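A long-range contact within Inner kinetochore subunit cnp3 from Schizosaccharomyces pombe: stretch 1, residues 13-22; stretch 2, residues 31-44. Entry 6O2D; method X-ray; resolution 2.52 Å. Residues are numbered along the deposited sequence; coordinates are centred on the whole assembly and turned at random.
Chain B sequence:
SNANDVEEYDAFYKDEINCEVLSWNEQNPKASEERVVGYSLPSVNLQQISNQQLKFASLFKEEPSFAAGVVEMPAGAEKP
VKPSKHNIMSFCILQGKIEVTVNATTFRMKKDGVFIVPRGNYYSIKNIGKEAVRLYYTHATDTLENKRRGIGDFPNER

Stretch 1, residues 13-22: YKDEINCEVL
Stretch 2 31-44: ASEERVVGYSLPSV

Two antiparallel strands of one chain, Glu16–Leu22 and Ser32–Ser40, pair through their backbones; their axes approach to 4.5 Å, their N-to-C directions differ by 143°, and the two stretches together bury 909 Å². Backbone angles are extended through most of both strands, for example phi/psi -158/149 at Cys19 and -146/145 at Arg35. The exception is Val37, at -110/7, where the register shifts by one residue: Glu20 lies across from Glu34 (CA to CA 4.2 Å) and Asn18 from Val36 (4.4 Å between CA atoms), but Glu16 lies across from Tyr39 (CA to CA 4.6 Å), so the single residue Ile17 is faced by two, Val37 and Gly38.

Backbone hydrogen bonds form the ladder. Val21 and Glu33 make a reciprocal pair, Val21 N to Glu33 O at 2.7 Å and Glu33 N to Val21 O at 2.9 Å, with their CA atoms 5.5 Å apart. Cys19 and Arg35 make the next: Arg35 N to Cys19 O is 2.9 Å and nearly straight (170°), whereas Cys19 N to Arg35 O is longer at 3.2 Å and more bent (139°). At the shift, Ile17 divides its bonds between two neighbours, receiving Val37 N at its O (3.0 Å) and giving its N to Gly38 O (2.9 Å). Ser40 N to Asp15 O, 2.8 Å, continues the pairing just before the first strand. CA-H...O contacts accompany these bonds, among them Glu20 CA to Glu33 O at 3.1 Å and Tyr39 CA to Asp15 O at 3.3 Å.

Apolar packing occupies the face that carries Ile17, Cys19 and Val21, all buried. Val37, chi1 m, points sideways yet meets two of them: its CG2 lies 3.9 Å from Cys19 CB and its CG1 4.0 Å from Val21 CG1. Cys19 is t and Val21 m. Val21 CG2 also touches Glu33 CG at 3.9 Å and Arg35 CB at 4.3 Å; Arg35 is extended, t at chi1 through chi3, and its guanidinium is hydrogen-bonded elsewhere in the structure. Gly38 leaves room for Ile17 (chi1 m, chi2 m), since an ideal CB there would fall 2.9 Å from Ile17 CG1, a clash.

Polar and mixed side-chain contacts line the other face, with Glu16, Asn18 and Glu20 on one strand and Glu34, Val36 and Tyr39 on the other. Glu20, t at chi1 and chi2, accepts a short hydrogen bond at OE2 from Ser32 OG (2.5 Å), a hydroxyl placed by chi1 p. Asn18 (chi1 t, chi2 -116°) extends its side chain to the second strand, its OD1 3.5 Å from Glu34 CB and its ND2 3.5 Å from Val36 CG2. Glu16 CG (chi1 m, chi2 t) meets the Tyr39 ring obliquely, 3.5 Å from Tyr39 CD2; Tyr39 is m with chi2 83°. Beyond the strand, residues 41–43 form a 3-10 segment, and Ser43 OG comes within 3.4 Å of Asp15 OD2.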

# COMPACT_ATOMS: atom_id res chain seq x y z
N TYR B 13 18.82 4.90 12.42
CA TYR B 13 17.61 4.69 11.62
C TYR B 13 16.98 6.05 11.35
O TYR B 13 16.31 6.61 12.22
CB TYR B 13 16.64 3.77 12.35
CG TYR B 13 17.09 2.34 12.33
CD1 TYR B 13 16.60 1.45 11.37
CD2 TYR B 13 18.04 1.87 13.24
CE1 TYR B 13 17.02 0.14 11.33
CE2 TYR B 13 18.47 0.55 13.21
CZ TYR B 13 17.95 -0.30 12.25
OH TYR B 13 18.34 -1.62 12.19
N LYS B 14 17.19 6.57 10.15
CA LYS B 14 16.74 7.91 9.82
C LYS B 14 15.21 8.01 9.78
O LYS B 14 14.50 7.04 9.47
CB LYS B 14 17.33 8.35 8.47
CG LYS B 14 18.81 8.73 8.52
CD LYS B 14 19.33 9.07 7.13
CE LYS B 14 20.80 8.69 6.96
NZ LYS B 14 21.63 9.87 6.60
N ASP B 15 14.71 9.20 10.13
CA ASP B 15 13.27 9.43 10.18
C ASP B 15 12.71 9.68 8.78
O ASP B 15 11.61 9.21 8.47
CB ASP B 15 12.96 10.61 11.10
CG ASP B 15 13.10 10.26 12.57
OD1 ASP B 15 13.36 9.07 12.89
OD2 ASP B 15 12.93 11.16 13.42
N GLU B 16 13.42 10.45 7.96
CA GLU B 16 13.13 10.61 6.54
C GLU B 16 14.34 10.18 5.73
O GLU B 16 15.49 10.38 6.15
CB GLU B 16 12.77 12.05 6.19
CG GLU B 16 11.35 12.46 6.53
CD GLU B 16 11.03 13.86 6.05
OE1 GLU B 16 10.09 14.48 6.59
OE2 GLU B 16 11.73 14.34 5.13
N ILE B 17 14.10 9.58 4.57
CA ILE B 17 15.16 9.10 3.69
C ILE B 17 15.05 9.83 2.36
O ILE B 17 14.08 9.62 1.61
CB ILE B 17 15.08 7.58 3.45
CG1 ILE B 17 14.75 6.85 4.75
CG2 ILE B 17 16.39 7.09 2.82
CD1 ILE B 17 15.81 6.95 5.77
N ASN B 18 16.02 10.67 2.05
CA ASN B 18 16.12 11.24 0.72
C ASN B 18 17.08 10.38 -0.08
O ASN B 18 18.06 9.84 0.46
CB ASN B 18 16.59 12.69 0.75
CG ASN B 18 16.24 13.44 -0.52
OD1 ASN B 18 17.12 13.87 -1.27
ND2 ASN B 18 14.94 13.59 -0.78
N CYS B 19 16.81 10.26 -1.37
CA CYS B 19 17.60 9.35 -2.18
C CYS B 19 17.49 9.79 -3.63
O CYS B 19 16.46 10.32 -4.06
CB CYS B 19 17.09 7.91 -1.99
SG CYS B 19 17.64 6.68 -3.20
N GLU B 20 18.55 9.54 -4.39
CA GLU B 20 18.53 9.86 -5.80
C GLU B 20 18.04 8.64 -6.56
O GLU B 20 18.59 7.54 -6.42
CB GLU B 20 19.91 10.29 -6.30
CG GLU B 20 19.85 11.06 -7.63
CD GLU B 20 21.20 11.18 -8.31
OE1 GLU B 20 22.21 10.73 -7.72
OE2 GLU B 20 21.26 11.70 -9.44
N VAL B 21 16.99 8.82 -7.35
CA VAL B 21 16.35 7.72 -8.04
C VAL B 21 16.29 8.06 -9.52
O VAL B 21 16.26 9.24 -9.90
CB VAL B 21 14.92 7.42 -7.51
CG1 VAL B 21 14.96 6.92 -6.07
CG2 VAL B 21 14.02 8.64 -7.64
N LEU B 22 16.26 7.03 -10.34
CA LEU B 22 16.04 7.24 -11.76
C LEU B 22 14.59 7.67 -11.98
O LEU B 22 13.71 7.35 -11.18
CB LEU B 22 16.31 5.96 -12.55
CG LEU B 22 17.74 5.45 -12.56
CD1 LEU B 22 17.84 4.13 -13.30
CD2 LEU B 22 18.62 6.48 -13.22
N ALA B 31 17.94 10.01 -16.83
CA ALA B 31 17.69 11.16 -15.98
C ALA B 31 17.35 10.71 -14.57
O ALA B 31 16.85 9.60 -14.35
CB ALA B 31 16.56 12.01 -16.56
N SER B 32 17.63 11.58 -13.60
CA SER B 32 17.56 11.20 -12.19
C SER B 32 17.04 12.38 -11.38
O SER B 32 17.01 13.52 -11.85
CB SER B 32 18.92 10.74 -11.67
OG SER B 32 19.81 11.83 -11.50
N GLU B 33 16.57 12.08 -10.18
CA GLU B 33 16.09 13.11 -9.27
C GLU B 33 16.34 12.68 -7.83
O GLU B 33 16.56 11.51 -7.54
CB GLU B 33 14.61 13.39 -9.49
CG GLU B 33 13.74 12.15 -9.29
CD GLU B 33 12.29 12.40 -9.58
OE1 GLU B 33 11.49 12.53 -8.62
OE2 GLU B 33 11.94 12.47 -10.78
N GLU B 34 16.26 13.65 -6.93
CA GLU B 34 16.18 13.38 -5.51
C GLU B 34 14.71 13.33 -5.12
O GLU B 34 13.95 14.24 -5.45
CB GLU B 34 16.93 14.44 -4.70
CG GLU B 34 18.43 14.22 -4.67
CD GLU B 34 19.19 15.51 -4.43
OE1 GLU B 34 19.91 15.97 -5.34
OE2 GLU B 34 19.06 16.07 -3.32
N ARG B 35 14.31 12.27 -4.42
CA ARG B 35 12.95 12.14 -3.93
C ARG B 35 12.96 11.42 -2.59
O ARG B 35 13.78 10.53 -2.35
CB ARG B 35 12.11 11.38 -4.97
CG ARG B 35 10.72 10.93 -4.54
CD ARG B 35 10.03 10.16 -5.66
NE ARG B 35 8.65 9.83 -5.32
CZ ARG B 35 7.79 9.22 -6.13
NH1 ARG B 35 8.16 8.87 -7.36
NH2 ARG B 35 6.55 8.97 -5.71
N VAL B 36 12.04 11.82 -1.72
CA VAL B 36 11.91 11.21 -0.40
C VAL B 36 11.25 9.84 -0.57
O VAL B 36 10.07 9.75 -0.92
CB VAL B 36 11.11 12.11 0.56
CG1 VAL B 36 11.15 11.55 1.96
CG2 VAL B 36 11.69 13.50 0.54
N VAL B 37 12.01 8.77 -0.33
CA VAL B 37 11.54 7.42 -0.57
C VAL B 37 11.31 6.65 0.72
O VAL B 37 11.06 5.44 0.68
CB VAL B 37 12.48 6.64 -1.50
CG1 VAL B 37 12.74 7.43 -2.79
CG2 VAL B 37 13.79 6.27 -0.78
N GLY B 38 11.41 7.30 1.88
CA GLY B 38 11.17 6.61 3.13
C GLY B 38 10.85 7.48 4.33
O GLY B 38 11.39 8.58 4.46
N TYR B 39 9.95 7.01 5.19
CA TYR B 39 9.56 7.72 6.41
C TYR B 39 9.41 6.72 7.54
O TYR B 39 8.93 5.60 7.34
CB TYR B 39 8.23 8.47 6.29
CG TYR B 39 8.17 9.60 5.28
CD1 TYR B 39 7.92 9.34 3.94
CD2 TYR B 39 8.29 10.92 5.68
CE1 TYR B 39 7.83 10.36 3.01
CE2 TYR B 39 8.20 11.96 4.76
CZ TYR B 39 7.98 11.67 3.43
OH TYR B 39 7.88 12.68 2.50
N SER B 40 9.76 7.16 8.74
CA SER B 40 9.40 6.43 9.96
C SER B 40 8.10 7.04 10.47
O SER B 40 8.10 8.17 10.97
CB SER B 40 10.51 6.53 11.00
OG SER B 40 10.14 5.88 12.19
N LEU B 41 7.00 6.30 10.32
CA LEU B 41 5.68 6.83 10.64
C LEU B 41 5.55 7.42 12.04
O LEU B 41 4.94 8.50 12.17
CB LEU B 41 4.62 5.73 10.42
CG LEU B 41 4.55 5.17 9.00
CD1 LEU B 41 3.40 4.22 8.83
CD2 LEU B 41 4.42 6.29 8.01
N PRO B 42 6.09 6.83 13.11
CA PRO B 42 5.95 7.47 14.43
C PRO B 42 6.42 8.91 14.48
O PRO B 42 5.87 9.70 15.27
CB PRO B 42 6.79 6.57 15.35
CG PRO B 42 6.79 5.25 14.68
CD PRO B 42 6.83 5.55 13.22
N SER B 43 7.39 9.30 13.66
CA SER B 43 7.95 10.65 13.69
C SER B 43 7.34 11.60 12.66
O SER B 43 7.84 12.72 12.51
CB SER B 43 9.47 10.58 13.49
OG SER B 43 10.04 9.46 14.14
N VAL B 44 6.27 11.19 11.97
CA VAL B 44 5.62 12.03 10.96
C VAL B 44 4.64 12.98 11.64
O VAL B 44 3.84 12.56 12.48
CB VAL B 44 4.91 11.17 9.91
CG1 VAL B 44 4.09 12.05 8.98
CG2 VAL B 44 5.90 10.34 9.12